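Long-range contacts in glycosyl hydrolase family 26 (Bacteroides ovatus, PDB 4ZXO), which probably hydrolyses internal beta-1,4-mannosidic linkages of galactomannan, as a GH26 beta-mannanase of the galactomannan-degrading system of this gut bacterium: residues A[248-253]-A[289-295]; A[276-282]-A[318-324]. All blocks are in the same frame, centred on the assembly; numbering follows the deposited sequence.

Contact 1: A[248-253]-A[289-295]; sequences LNKMLT and VIEKYPL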
# COMPACT_ATOMS: atom_id res chain seq x y z
N LEU A 248 -4.49 -15.75 6.73
CA LEU A 248 -3.71 -15.29 5.57
C LEU A 248 -3.89 -16.26 4.40
O LEU A 248 -4.07 -15.83 3.26
CB LEU A 248 -2.23 -15.13 5.93
CG LEU A 248 -1.39 -14.48 4.83
CD1 LEU A 248 -1.96 -13.07 4.36
CD2 LEU A 248 0.08 -14.45 5.25
N ASN A 249 -3.78 -17.57 4.65
CA ASN A 249 -4.09 -18.48 3.56
C ASN A 249 -5.48 -18.24 2.99
O ASN A 249 -5.66 -18.28 1.77
CB ASN A 249 -3.99 -19.94 4.01
CG ASN A 249 -2.56 -20.47 3.91
OD1 ASN A 249 -1.97 -20.57 2.82
ND2 ASN A 249 -1.98 -20.77 5.05
N LYS A 250 -6.48 -18.05 3.85
CA LYS A 250 -7.82 -17.79 3.39
C LYS A 250 -7.86 -16.54 2.49
O LYS A 250 -8.43 -16.58 1.39
CB LYS A 250 -8.76 -17.60 4.57
CG LYS A 250 -10.18 -17.35 4.15
CD LYS A 250 -10.97 -16.74 5.34
CE LYS A 250 -10.74 -15.24 5.40
NZ LYS A 250 -11.44 -14.62 6.57
N MET A 251 -7.26 -15.43 2.95
CA MET A 251 -7.34 -14.23 2.12
C MET A 251 -6.53 -14.33 0.85
O MET A 251 -6.97 -13.83 -0.18
CB MET A 251 -6.84 -12.99 2.90
CG MET A 251 -7.77 -12.56 4.02
SD MET A 251 -9.56 -12.49 3.62
CE MET A 251 -9.52 -11.29 2.27
N LEU A 252 -5.34 -14.95 0.89
CA LEU A 252 -4.59 -15.03 -0.36
C LEU A 252 -5.25 -16.00 -1.35
O LEU A 252 -5.13 -15.78 -2.56
CB LEU A 252 -3.15 -15.46 -0.07
CG LEU A 252 -2.44 -14.43 0.84
CD1 LEU A 252 -0.94 -14.82 0.97
CD2 LEU A 252 -2.63 -12.99 0.33
N THR A 253 -5.95 -17.04 -0.86
CA THR A 253 -6.75 -17.90 -1.73
C THR A 253 -7.86 -17.07 -2.39
O THR A 253 -8.14 -17.17 -3.61
CB THR A 253 -7.32 -19.07 -0.90
OG1 THR A 253 -6.20 -19.88 -0.51
CG2 THR A 253 -8.30 -19.95 -1.72
N VAL A 289 3.77 -19.36 3.85
CA VAL A 289 2.44 -19.02 3.39
C VAL A 289 2.49 -18.29 2.07
O VAL A 289 1.85 -18.73 1.13
CB VAL A 289 1.67 -18.15 4.41
CG1 VAL A 289 0.29 -17.77 3.85
CG2 VAL A 289 1.50 -18.93 5.71
N ILE A 290 3.26 -17.20 1.98
CA ILE A 290 3.13 -16.34 0.81
C ILE A 290 3.72 -16.99 -0.44
O ILE A 290 3.27 -16.68 -1.54
CB ILE A 290 3.75 -14.93 1.01
CG1 ILE A 290 5.25 -14.99 1.26
CG2 ILE A 290 3.05 -14.20 2.16
CD1 ILE A 290 5.88 -13.62 1.32
N GLU A 291 4.67 -17.91 -0.30
CA GLU A 291 5.30 -18.49 -1.48
C GLU A 291 4.36 -19.37 -2.27
O GLU A 291 4.69 -19.71 -3.42
CB GLU A 291 6.55 -19.29 -1.11
CG GLU A 291 6.25 -20.57 -0.36
CD GLU A 291 7.52 -21.28 0.11
OE1 GLU A 291 8.62 -20.87 -0.35
OE2 GLU A 291 7.43 -22.23 0.91
N LYS A 292 3.21 -19.69 -1.70
CA LYS A 292 2.22 -20.52 -2.38
C LYS A 292 1.30 -19.72 -3.32
O LYS A 292 0.44 -20.29 -3.99
CB LYS A 292 1.35 -21.27 -1.35
CG LYS A 292 2.11 -22.13 -0.34
CD LYS A 292 1.20 -23.00 0.43
CE LYS A 292 0.29 -22.25 1.33
NZ LYS A 292 -0.66 -23.23 2.01
N TYR A 293 1.47 -18.41 -3.36
CA TYR A 293 0.52 -17.55 -4.06
C TYR A 293 1.26 -16.59 -4.95
O TYR A 293 2.35 -16.15 -4.61
CB TYR A 293 -0.35 -16.75 -3.06
CG TYR A 293 -1.10 -17.64 -2.11
CD1 TYR A 293 -2.33 -18.23 -2.50
CD2 TYR A 293 -0.59 -17.92 -0.84
CE1 TYR A 293 -3.00 -19.04 -1.64
CE2 TYR A 293 -1.26 -18.78 -0.01
CZ TYR A 293 -2.47 -19.29 -0.38
OH TYR A 293 -3.17 -20.15 0.47
N PRO A 294 0.64 -16.21 -6.08
CA PRO A 294 1.31 -15.35 -7.07
C PRO A 294 1.30 -13.88 -6.71
O PRO A 294 0.83 -13.04 -7.46
CB PRO A 294 0.52 -15.61 -8.36
CG PRO A 294 -0.92 -15.97 -7.83
CD PRO A 294 -0.70 -16.68 -6.51
N LEU A 295 1.81 -13.57 -5.54
CA LEU A 295 1.76 -12.19 -5.08
C LEU A 295 2.73 -11.32 -5.87
O LEU A 295 3.90 -11.71 -6.10
CB LEU A 295 2.17 -12.07 -3.62
CG LEU A 295 1.30 -12.86 -2.65
CD1 LEU A 295 1.77 -12.51 -1.23
CD2 LEU A 295 -0.14 -12.50 -2.78
O HOH W 1 0.38 -22.63 5.12
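Leu252 sets its CB over the face of the Tyr293 ring where helix 241-262 of the TIM barrel packs against the end of helix 281-290 and the turn that follows it. The CB sits 3.5 Å from the ring centroid, only 7° off the normal, a CH-pi contact over the centre of the face. CD1 of the same leucine reaches on to Tyr293 CD2, while its CD2 reaches Leu295 CD2. One helical turn back, Leu248 meets Val289, CD2 to CG1 at 3.6 Å, and Leu248 and Ile290 both rest on Leu268 of strand 266-271. Branched aliphatic residues suit this inner side, where the contacts across the segments are mostly between methyl groups.

The outer side is looser and wet. Asn249 OD1 takes the hydroxyl of Tyr293 in its carbonyl plane, on a lone pair, at 2.7 Å. Lys292, its chain bent at chi3 (-67°), brings NZ back to the same Asn249 OD1 in a weak bond of 3.1 Å, and a water accepts from Asn249 ND2 and, weakly, from that NZ. With an alanine in place of Tyr293, Leu252 CB would probably lose the ring it packs on and Asn249 OD1 its stronger donor. Asn249 ND2 also donates to Ile245 O, which helps to fix the amide's rotation.

Contact 2: A[276-282]-A[318-324]; sequences IPDSLWW and QVSADDF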
# COMPACT_ATOMS: atom_id res chain seq x y z
N ILE A 276 8.20 -8.18 15.99
CA ILE A 276 8.63 -9.52 15.57
C ILE A 276 9.35 -10.32 16.65
O ILE A 276 10.57 -10.59 16.53
CB ILE A 276 9.57 -9.48 14.30
CG1 ILE A 276 9.14 -8.38 13.33
CG2 ILE A 276 9.46 -10.80 13.58
CD1 ILE A 276 10.21 -7.33 13.07
N PRO A 277 8.62 -10.72 17.70
CA PRO A 277 9.29 -11.37 18.84
C PRO A 277 9.71 -12.80 18.51
O PRO A 277 10.45 -13.41 19.29
CB PRO A 277 8.22 -11.41 19.92
CG PRO A 277 7.04 -10.67 19.42
CD PRO A 277 7.21 -10.40 17.98
N ASP A 278 9.18 -13.33 17.40
CA ASP A 278 9.48 -14.67 16.93
C ASP A 278 10.71 -14.58 16.08
O ASP A 278 10.66 -13.97 15.00
CB ASP A 278 8.30 -15.19 16.11
CG ASP A 278 8.53 -16.55 15.47
OD1 ASP A 278 9.62 -17.12 15.57
OD2 ASP A 278 7.55 -17.05 14.85
N SER A 279 11.80 -15.17 16.57
CA SER A 279 13.09 -14.99 15.91
C SER A 279 13.13 -15.67 14.52
O SER A 279 14.06 -15.38 13.69
CB SER A 279 14.19 -15.51 16.80
OG SER A 279 14.13 -16.92 16.90
N LEU A 280 12.15 -16.54 14.25
CA LEU A 280 12.07 -17.27 12.97
C LEU A 280 10.83 -16.89 12.20
O LEU A 280 10.34 -17.69 11.40
CB LEU A 280 12.08 -18.78 13.19
CG LEU A 280 13.34 -19.34 13.86
CD1 LEU A 280 13.20 -20.82 14.08
CD2 LEU A 280 14.54 -19.07 12.97
N TRP A 281 10.31 -15.69 12.42
CA TRP A 281 9.01 -15.35 11.81
C TRP A 281 9.05 -15.36 10.30
O TRP A 281 8.11 -15.84 9.65
CB TRP A 281 8.50 -13.98 12.26
CG TRP A 281 7.07 -13.74 11.85
CD1 TRP A 281 5.97 -14.34 12.38
CD2 TRP A 281 6.60 -12.84 10.85
NE1 TRP A 281 4.84 -13.90 11.77
CE2 TRP A 281 5.19 -12.97 10.82
CE3 TRP A 281 7.23 -11.97 9.96
CZ2 TRP A 281 4.39 -12.24 9.93
CZ3 TRP A 281 6.41 -11.20 9.06
CH2 TRP A 281 5.00 -11.35 9.08
N TRP A 282 10.13 -14.83 9.74
CA TRP A 282 10.20 -14.60 8.28
C TRP A 282 10.22 -15.91 7.49
O TRP A 282 9.42 -16.07 6.55
CB TRP A 282 11.45 -13.77 7.95
CG TRP A 282 11.44 -12.48 8.69
CD1 TRP A 282 12.07 -12.19 9.87
CD2 TRP A 282 10.64 -11.34 8.38
NE1 TRP A 282 11.73 -10.92 10.30
CE2 TRP A 282 10.88 -10.36 9.37
CE3 TRP A 282 9.80 -11.03 7.31
CZ2 TRP A 282 10.25 -9.12 9.39
CZ3 TRP A 282 9.18 -9.78 7.30
CH2 TRP A 282 9.42 -8.84 8.35
N GLN A 318 17.94 -6.84 16.20
CA GLN A 318 16.59 -7.28 16.54
C GLN A 318 16.54 -8.79 16.44
O GLN A 318 17.26 -9.37 15.60
CB GLN A 318 15.57 -6.61 15.60
CG GLN A 318 14.11 -6.57 16.17
CD GLN A 318 13.35 -7.86 15.87
OE1 GLN A 318 13.64 -8.54 14.87
NE2 GLN A 318 12.34 -8.19 16.72
N VAL A 319 15.75 -9.45 17.30
CA VAL A 319 15.84 -10.91 17.42
C VAL A 319 15.54 -11.66 16.15
O VAL A 319 16.07 -12.76 15.97
CB VAL A 319 14.93 -11.47 18.56
CG1 VAL A 319 15.40 -10.94 19.95
CG2 VAL A 319 13.45 -11.22 18.32
N SER A 320 14.76 -11.06 15.22
CA SER A 320 14.44 -11.77 13.98
C SER A 320 15.37 -11.39 12.83
O SER A 320 15.17 -11.86 11.73
CB SER A 320 12.99 -11.52 13.53
OG SER A 320 12.79 -10.22 12.95
N ALA A 321 16.40 -10.59 13.10
CA ALA A 321 17.19 -10.06 11.97
C ALA A 321 17.94 -11.10 11.15
O ALA A 321 17.88 -11.07 9.91
CB ALA A 321 18.16 -9.01 12.46
N ASP A 322 18.61 -12.03 11.80
CA ASP A 322 19.32 -13.06 11.05
C ASP A 322 18.36 -13.85 10.18
O ASP A 322 18.68 -14.18 9.04
CB ASP A 322 20.05 -14.02 11.99
CG ASP A 322 21.24 -13.37 12.65
OD1 ASP A 322 21.72 -12.35 12.14
OD2 ASP A 322 21.72 -13.92 13.67
N ASP A 323 17.16 -14.13 10.69
CA ASP A 323 16.21 -14.91 9.90
C ASP A 323 15.66 -14.07 8.73
O ASP A 323 15.35 -14.62 7.67
CB ASP A 323 15.04 -15.39 10.79
CG ASP A 323 14.10 -16.30 10.04
OD1 ASP A 323 14.54 -17.39 9.65
OD2 ASP A 323 12.91 -15.93 9.88
N PHE A 324 15.50 -12.76 8.93
CA PHE A 324 15.13 -11.88 7.84
C PHE A 324 16.19 -11.93 6.73
O PHE A 324 15.87 -11.89 5.54
CB PHE A 324 14.95 -10.45 8.34
CG PHE A 324 14.54 -9.50 7.25
CD1 PHE A 324 13.23 -9.50 6.78
CD2 PHE A 324 15.47 -8.67 6.66
CE1 PHE A 324 12.84 -8.62 5.77
CE2 PHE A 324 15.10 -7.80 5.62
CZ PHE A 324 13.76 -7.77 5.19
O HOH W 2 16.64 -14.43 13.63
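Trp282 and Ser320 meet through a nearly straight hydrogen bond: the indole NE1 donates to Ser320 OG at 2.9 Å, 162° at the hydrogen, the oxygen close to the ring plane. This joins the N-terminal ends of helices 281-290 and 321-328, with their preceding loops, on the outside of the TIM barrel. Phe324 stands over one face of the indole in a T-shaped (edge-to-face) pair, centroids 4.9 Å apart and planes at 75°, with CD1 toward the rings, while its CB makes a CH-pi contact with the five-membered ring. Trp281 CE3 covers the opposite face. A wide indole suits this place, its edge and both faces being used.

Gln318 positions the serine. Its OE1 accepts from Ser320 OG (2.7 Å) and Ser320 N, and its NE2 crosses to Ile276 O at 3.0 Å, gripping the amide at both ends. The bend at chi2 (-85°) folds this amide back over its own turn. Asp323 puts CB against Ser279 O, while its OD1 accepts from Thr283 of helix 281-290. A water near Ser279 O and Val319 O accepts from Asp323 N. An Asx turn, Leu280 N to Asp278 OD1, shapes the lead-in to that helix, and helix 49-54 packs on Phe324.

Ser320 OG donates to Gln318 OE1 and accepts from Trp282 NE1, so the hydroxyl's rotation is probably set, tying the start of helix 281-290 to the turn before helix 321-328.

In the fold
Helix 281-290 joins the two contacts: its start and the loop before it belong to contact 2, its C-terminal residues and the chain that follows to contact 1. Their centres are about 21 Å apart and their nearest atoms about 7 Å, so they do not touch. Contact 1 fastens this helix to the preceding helix 241-262, and contact 2 to the following 321-328; the segments therefore alternate along the chain. The potassium ion held by Ser328, Ser330 and Ile333 lies about 10 Å from the side chain of Phe324 and about 11 Å from that of Ile290, which places both contacts outside its first shell.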